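Local coordinates for agarase (Pseudoalteromonas fuliginea, PDB 6XJ9), which probably hydrolyses glycosidic linkages of agarose, the red-algal galactan, as a glycoside hydrolase of family GH50 from a marine bacterium, at residues Q659-A664 and N706-G711; Y699-I704 and Y759-K764. One frame throughout, in Å; residues are numbered along the deposited sequence.

Contact 1: Q659-A664 and N706-G711; sequences QFDKPA and NPYFIG
Ala664 and Phe709 pair as the first residues of two neighbouring parallel strands, 664-666 and 709-714, at the point where the loops leading into them meet in the interior of the protein. The pairing uses two backbone bonds. Ala664 N donates to Tyr708 O at 2.9 Å, approaching well above that carbonyl's plane, whereas Ile710 N reaches Ala664 O at 3.0 Å almost in line with the C=O bond. The CA of Phe709 adds a CA-H...O contact to the same Ala664 oxygen.

On one face of the sheet the methyl of Ala664 sits over the Phe709 ring, a CH-pi contact with CB 3.7 Å from the ring centroid. Trp654 meets this ring edge-to-face. Next along the strand, Ile710 places CG2 4.0 Å from CB of Pro663, and Trp290 of strand 289-293 touches both side chains.

Before the strands begin, the Tyr708 ring reaches back along the incoming loop: with CG anti to the carbonyl carbon (chi1 -64°), it brings CD1 to 3.5 Å from Lys662 O, which lies at the ring edge. The Asp661 carboxylate stands upright to this ring and is held by Lys285 and Trp290. Asn706 OD1 accepts from Tyr708 N at 2.8 Å, closing an Asx turn just ahead of neighbouring parallel strands, an arrangement consistent with the (beta/alpha)8 barrel of GH50 enzymes.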
loop_
_atom_site.group_PDB
_atom_site.type_symbol
_atom_site.label_atom_id
_atom_site.label_comp_id
_atom_site.label_asym_id
_atom_site.label_seq_id
_atom_site.Cartn_x
_atom_site.Cartn_y
_atom_site.Cartn_z
ATOM N N GLN A 659 -30.158 21.615 11.312
ATOM C CA GLN A 659 -31.140 22.675 11.120
ATOM C C GLN A 659 -32.270 22.219 10.188
ATOM O O GLN A 659 -33.397 22.686 10.337
ATOM C CB GLN A 659 -30.437 23.906 10.547
ATOM C CG GLN A 659 -31.154 25.233 10.777
ATOM C CD GLN A 659 -30.285 26.395 10.349
ATOM O OE1 GLN A 659 -29.065 26.389 10.517
ATOM N NE2 GLN A 659 -30.908 27.406 9.775
ATOM N N PHE A 660 -31.978 21.314 9.238
ATOM C CA PHE A 660 -32.905 21.050 8.141
ATOM C C PHE A 660 -33.437 19.625 8.144
ATOM O O PHE A 660 -34.444 19.360 7.502
ATOM C CB PHE A 660 -32.225 21.277 6.790
ATOM C CG PHE A 660 -31.448 22.561 6.760
ATOM C CD1 PHE A 660 -32.100 23.781 6.907
ATOM C CD2 PHE A 660 -30.068 22.542 6.671
ATOM C CE1 PHE A 660 -31.383 24.968 6.924
ATOM C CE2 PHE A 660 -29.353 23.733 6.678
ATOM C CZ PHE A 660 -30.013 24.940 6.800
ATOM N N ASP A 661 -32.718 18.709 8.803
ATOM C CA ASP A 661 -33.026 17.288 8.773
ATOM C C ASP A 661 -33.289 16.835 7.334
ATOM O O ASP A 661 -34.269 16.146 7.048
ATOM C CB ASP A 661 -34.157 16.947 9.753
ATOM C CG ASP A 661 -34.264 15.467 10.088
ATOM O OD1 ASP A 661 -33.227 14.739 10.023
ATOM O OD2 ASP A 661 -35.385 15.041 10.391
ATOM N N LYS A 662 -32.389 17.218 6.426
ATOM C CA LYS A 662 -32.406 16.702 5.066
ATOM C C LYS A 662 -31.212 15.764 4.894
ATOM O O LYS A 662 -30.191 15.971 5.547
ATOM C CB LYS A 662 -32.284 17.871 4.082
ATOM C CG LYS A 662 -33.573 18.644 3.838
ATOM C CD LYS A 662 -34.405 17.969 2.780
ATOM C CE LYS A 662 -35.852 18.402 2.797
ATOM N NZ LYS A 662 -36.465 18.142 1.477
ATOM N N PRO A 663 -31.253 14.757 3.984
ATOM C CA PRO A 663 -30.045 13.997 3.640
ATOM C C PRO A 663 -29.149 14.875 2.755
ATOM O O PRO A 663 -29.630 15.797 2.084
ATOM C CB PRO A 663 -30.573 12.778 2.861
ATOM C CG PRO A 663 -31.902 13.254 2.266
ATOM C CD PRO A 663 -32.430 14.321 3.211
ATOM N N ALA A 664 -27.846 14.583 2.776
ATOM C CA ALA A 664 -26.835 15.347 2.056
ATOM C C ALA A 664 -25.958 14.399 1.244
ATOM O O ALA A 664 -25.842 13.221 1.561
ATOM C CB ALA A 664 -25.999 16.158 3.030
ATOM N N ASN A 706 -21.702 9.736 9.238
ATOM C CA ASN A 706 -22.425 10.977 9.431
ATOM C C ASN A 706 -23.918 10.741 9.212
ATOM O O ASN A 706 -24.323 10.262 8.161
ATOM C CB ASN A 706 -21.873 12.119 8.582
ATOM C CG ASN A 706 -22.594 13.415 8.866
ATOM O OD1 ASN A 706 -23.812 13.506 8.688
ATOM N ND2 ASN A 706 -21.846 14.424 9.286
ATOM N N PRO A 707 -24.794 11.092 10.179
ATOM C CA PRO A 707 -26.204 10.717 10.091
ATOM C C PRO A 707 -27.011 11.452 9.017
ATOM O O PRO A 707 -28.123 11.021 8.706
ATOM C CB PRO A 707 -26.732 10.984 11.510
ATOM C CG PRO A 707 -25.863 12.126 11.991
ATOM C CD PRO A 707 -24.486 11.841 11.412
ATOM N N TYR A 708 -26.436 12.514 8.433
ATOM C CA TYR A 708 -27.103 13.256 7.369
ATOM C C TYR A 708 -26.642 12.800 5.986
ATOM O O TYR A 708 -27.437 12.763 5.047
ATOM C CB TYR A 708 -26.981 14.767 7.581
ATOM C CG TYR A 708 -27.694 15.199 8.831
ATOM C CD1 TYR A 708 -29.069 15.366 8.838
ATOM C CD2 TYR A 708 -27.007 15.338 10.028
ATOM C CE1 TYR A 708 -29.745 15.721 9.994
ATOM C CE2 TYR A 708 -27.664 15.709 11.190
ATOM C CZ TYR A 708 -29.036 15.886 11.173
ATOM O OH TYR A 708 -29.686 16.218 12.320
ATOM N N PHE A 709 -25.369 12.422 5.861
ATOM C CA PHE A 709 -24.844 12.100 4.542
ATOM C C PHE A 709 -25.223 10.685 4.124
ATOM O O PHE A 709 -25.190 9.775 4.946
ATOM C CB PHE A 709 -23.336 12.329 4.489
ATOM C CG PHE A 709 -22.973 13.770 4.258
ATOM C CD1 PHE A 709 -22.795 14.637 5.331
ATOM C CD2 PHE A 709 -22.818 14.264 2.975
ATOM C CE1 PHE A 709 -22.428 15.956 5.122
ATOM C CE2 PHE A 709 -22.484 15.594 2.773
ATOM C CZ PHE A 709 -22.289 16.445 3.841
ATOM N N ILE A 710 -25.572 10.528 2.836
ATOM C CA ILE A 710 -26.007 9.261 2.273
ATOM C C ILE A 710 -25.057 8.821 1.157
ATOM O O ILE A 710 -25.386 7.940 0.361
ATOM C CB ILE A 710 -27.489 9.331 1.821
ATOM C CG1 ILE A 710 -27.801 10.479 0.851
ATOM C CG2 ILE A 710 -28.381 9.427 3.048
ATOM C CD1 ILE A 710 -27.123 10.418 -0.501
ATOM N N GLY A 711 -23.872 9.440 1.092
ATOM C CA GLY A 711 -22.907 9.035 0.086
ATOM C C GLY A 711 -21.951 10.151 -0.317
ATOM O O GLY A 711 -22.063 11.293 0.137
#

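Contact 2: Y699-I704 and Y759-K764; sequences YMNSVI and YERRFK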
loop_
_atom_site.group_PDB
_atom_site.type_symbol
_atom_site.label_atom_id
_atom_site.label_comp_id
_atom_site.label_asym_id
_atom_site.label_seq_id
_atom_site.Cartn_x
_atom_site.Cartn_y
_atom_site.Cartn_z
ATOM N N TYR A 699 -11.856 9.231 4.949
ATOM C CA TYR A 699 -12.799 10.223 4.449
ATOM C C TYR A 699 -14.164 9.565 4.300
ATOM O O TYR A 699 -15.176 10.111 4.727
ATOM C CB TYR A 699 -12.381 10.766 3.074
ATOM C CG TYR A 699 -13.243 11.901 2.572
ATOM C CD1 TYR A 699 -14.523 11.672 2.091
ATOM C CD2 TYR A 699 -12.783 13.209 2.575
ATOM C CE1 TYR A 699 -15.322 12.705 1.628
ATOM C CE2 TYR A 699 -13.567 14.257 2.114
ATOM C CZ TYR A 699 -14.841 14.005 1.635
ATOM O OH TYR A 699 -15.627 15.030 1.194
ATOM N N MET A 700 -14.163 8.381 3.689
ATOM C CA MET A 700 -15.389 7.649 3.413
ATOM C C MET A 700 -16.028 7.154 4.711
ATOM O O MET A 700 -17.260 7.101 4.813
ATOM C CB MET A 700 -15.130 6.480 2.453
ATOM C CG MET A 700 -15.022 6.920 0.977
ATOM S SD MET A 700 -16.437 7.946 0.398
ATOM C CE MET A 700 -17.801 6.841 0.763
ATOM N N ASN A 701 -15.194 6.847 5.714
ATOM C CA ASN A 701 -15.716 6.466 7.016
ATOM C C ASN A 701 -16.480 7.630 7.641
ATOM O O ASN A 701 -17.497 7.414 8.305
ATOM C CB ASN A 701 -14.637 5.902 7.946
ATOM C CG ASN A 701 -14.300 4.461 7.635
ATOM O OD1 ASN A 701 -15.143 3.724 7.131
ATOM N ND2 ASN A 701 -13.087 4.041 7.954
ATOM N N SER A 702 -15.981 8.852 7.432
ATOM C CA SER A 702 -16.618 10.017 8.021
ATOM C C SER A 702 -17.938 10.321 7.315
ATOM O O SER A 702 -18.844 10.858 7.936
ATOM C CB SER A 702 -15.704 11.216 8.073
ATOM O OG SER A 702 -15.511 11.784 6.786
ATOM N N VAL A 703 -18.033 9.972 6.027
ATOM C CA VAL A 703 -19.275 10.073 5.271
ATOM C C VAL A 703 -20.278 9.048 5.815
ATOM O O VAL A 703 -21.421 9.388 6.126
ATOM C CB VAL A 703 -19.037 9.846 3.766
ATOM C CG1 VAL A 703 -20.353 9.847 2.989
ATOM C CG2 VAL A 703 -18.048 10.849 3.179
ATOM N N ILE A 704 -19.826 7.797 5.938
ATOM C CA ILE A 704 -20.659 6.685 6.377
ATOM C C ILE A 704 -21.133 6.903 7.817
ATOM O O ILE A 704 -22.250 6.504 8.163
ATOM C CB ILE A 704 -19.904 5.346 6.214
ATOM C CG1 ILE A 704 -19.690 4.976 4.743
ATOM C CG2 ILE A 704 -20.574 4.212 6.981
ATOM C CD1 ILE A 704 -20.796 5.410 3.810
ATOM N N TYR A 759 -22.982 -0.691 4.417
ATOM C CA TYR A 759 -24.352 -0.835 4.892
ATOM C C TYR A 759 -24.354 -1.242 6.365
ATOM O O TYR A 759 -25.018 -0.619 7.194
ATOM C CB TYR A 759 -25.161 -1.758 3.971
ATOM C CG TYR A 759 -25.410 -1.175 2.603
ATOM C CD1 TYR A 759 -26.090 0.027 2.458
ATOM C CD2 TYR A 759 -24.964 -1.812 1.453
ATOM C CE1 TYR A 759 -26.306 0.584 1.210
ATOM C CE2 TYR A 759 -25.203 -1.278 0.194
ATOM C CZ TYR A 759 -25.884 -0.078 0.074
ATOM O OH TYR A 759 -26.097 0.486 -1.154
ATOM N N GLU A 760 -23.545 -2.259 6.675
ATOM C CA GLU A 760 -23.378 -2.788 8.020
ATOM C C GLU A 760 -22.861 -1.722 8.975
ATOM O O GLU A 760 -23.411 -1.539 10.056
ATOM C CB GLU A 760 -22.395 -3.953 7.969
ATOM C CG GLU A 760 -22.909 -5.068 7.077
ATOM C CD GLU A 760 -22.659 -6.460 7.612
ATOM O OE1 GLU A 760 -23.649 -7.134 7.966
ATOM O OE2 GLU A 760 -21.477 -6.859 7.670
ATOM N N ARG A 761 -21.785 -1.034 8.575
ATOM C CA ARG A 761 -21.200 -0.004 9.418
ATOM C C ARG A 761 -22.225 1.091 9.721
ATOM O O ARG A 761 -22.317 1.546 10.860
ATOM C CB ARG A 761 -19.947 0.590 8.766
ATOM C CG ARG A 761 -19.242 1.616 9.642
ATOM C CD ARG A 761 -18.037 2.236 8.974
ATOM N NE ARG A 761 -17.457 3.287 9.807
ATOM C CZ ARG A 761 -16.252 3.207 10.353
ATOM N NH1 ARG A 761 -15.512 2.126 10.154
ATOM N NH2 ARG A 761 -15.784 4.211 11.072
ATOM N N ARG A 762 -22.991 1.525 8.711
ATOM C CA ARG A 762 -23.874 2.664 8.916
ATOM C C ARG A 762 -25.109 2.266 9.720
ATOM O O ARG A 762 -25.567 3.037 10.561
ATOM C CB ARG A 762 -24.315 3.310 7.596
ATOM C CG ARG A 762 -25.197 4.537 7.786
ATOM C CD ARG A 762 -25.479 5.238 6.465
ATOM N NE ARG A 762 -26.270 6.454 6.611
ATOM C CZ ARG A 762 -25.789 7.642 6.965
ATOM N NH1 ARG A 762 -24.499 7.784 7.217
ATOM N NH2 ARG A 762 -26.597 8.685 7.073
ATOM N N PHE A 763 -25.654 1.075 9.444
ATOM C CA PHE A 763 -27.031 0.786 9.817
ATOM C C PHE A 763 -27.164 -0.333 10.848
ATOM O O PHE A 763 -28.222 -0.463 11.460
ATOM C CB PHE A 763 -27.862 0.463 8.574
ATOM C CG PHE A 763 -28.111 1.632 7.658
ATOM C CD1 PHE A 763 -28.881 2.711 8.072
ATOM C CD2 PHE A 763 -27.573 1.654 6.381
ATOM C CE1 PHE A 763 -29.126 3.776 7.217
ATOM C CE2 PHE A 763 -27.822 2.717 5.527
ATOM C CZ PHE A 763 -28.592 3.779 5.946
ATOM N N LYS A 764 -26.121 -1.150 11.026
ATOM C CA LYS A 764 -26.220 -2.277 11.944
ATOM C C LYS A 764 -25.564 -1.920 13.284
ATOM O O LYS A 764 -26.209 -2.205 14.321
ATOM C CB LYS A 764 -25.602 -3.533 11.328
ATOM C CG LYS A 764 -26.300 -4.839 11.676
ATOM C CD LYS A 764 -25.708 -6.031 10.953
ATOM C CE LYS A 764 -26.713 -7.137 10.702
ATOM N NZ LYS A 764 -26.300 -8.007 9.572
#
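Two helices, 689-704 and 745-763, meet at their C-terminal ends, where Arg761 and Arg762 reach across to Asn701 and Ile704. The axes of the two short helical segments pass 10.3 Å apart, at 48°, and the backbones come nearest at Ile704 and Arg762.

Arg762 makes the polar link. Its chain is extended from CG to NE and leaves the helix with CG anti to the backbone N (chi1 -178°), which carries the guanidinium past the end of the other helix. There NH1 donates to Ile704 O at 2.8 Å; the bond is bent, and NH1 stands above the carbonyl plane. NH1 also bonds Asn706 O, and NH2 bonds Trp290 O, so one buried cation gathers several backbone carbonyls. Its positive charge lies at the C-terminal end of helix 689-704, where it would be expected to suit the helix dipole. A leucine here would probably leave Ile704 O, Asn706 O and Trp290 O without their shared donor group.

Arg761 works differently. Its guanidinium lies against the Asn701 amide, the two planes only 11° apart, with OD1 over one face and 3.4 Å from CZ. This is stacking rather than hydrogen bonding; the salt bridge of Arg761 goes from NH2 to Asp705. Between the two arginines, the CG2 methyl of Ile704 touches CD of Arg761 at 3.8 Å and CB of Arg762 at 3.9 Å, while Met754 and Met758 extend this apolar packing along helix 745-763. The whole is a helix-helix packing contact in which an arginine binds the last carbonyl of one helix.

How the contacts relate
The centres of the two contacts lie about 13 Å apart, and their segments alternate along the chain: 659-664, 699-704, 706-711, then 759-764. Helix 689-704 leads into strand 709-714, and helix 745-763 follows that strand. Contact 1 joins neighbouring parallel strands of what is probably the (beta/alpha)8 barrel, while contact 2 packs together the helices that precede and follow one of them. The two meet directly where Phe709 O and Pro707 O pack against NH2 of Arg762, and where Val703 CG1 packs against Gly711 O. The C-terminal helix of the modelled chain is thus tied to the turn that starts the strand.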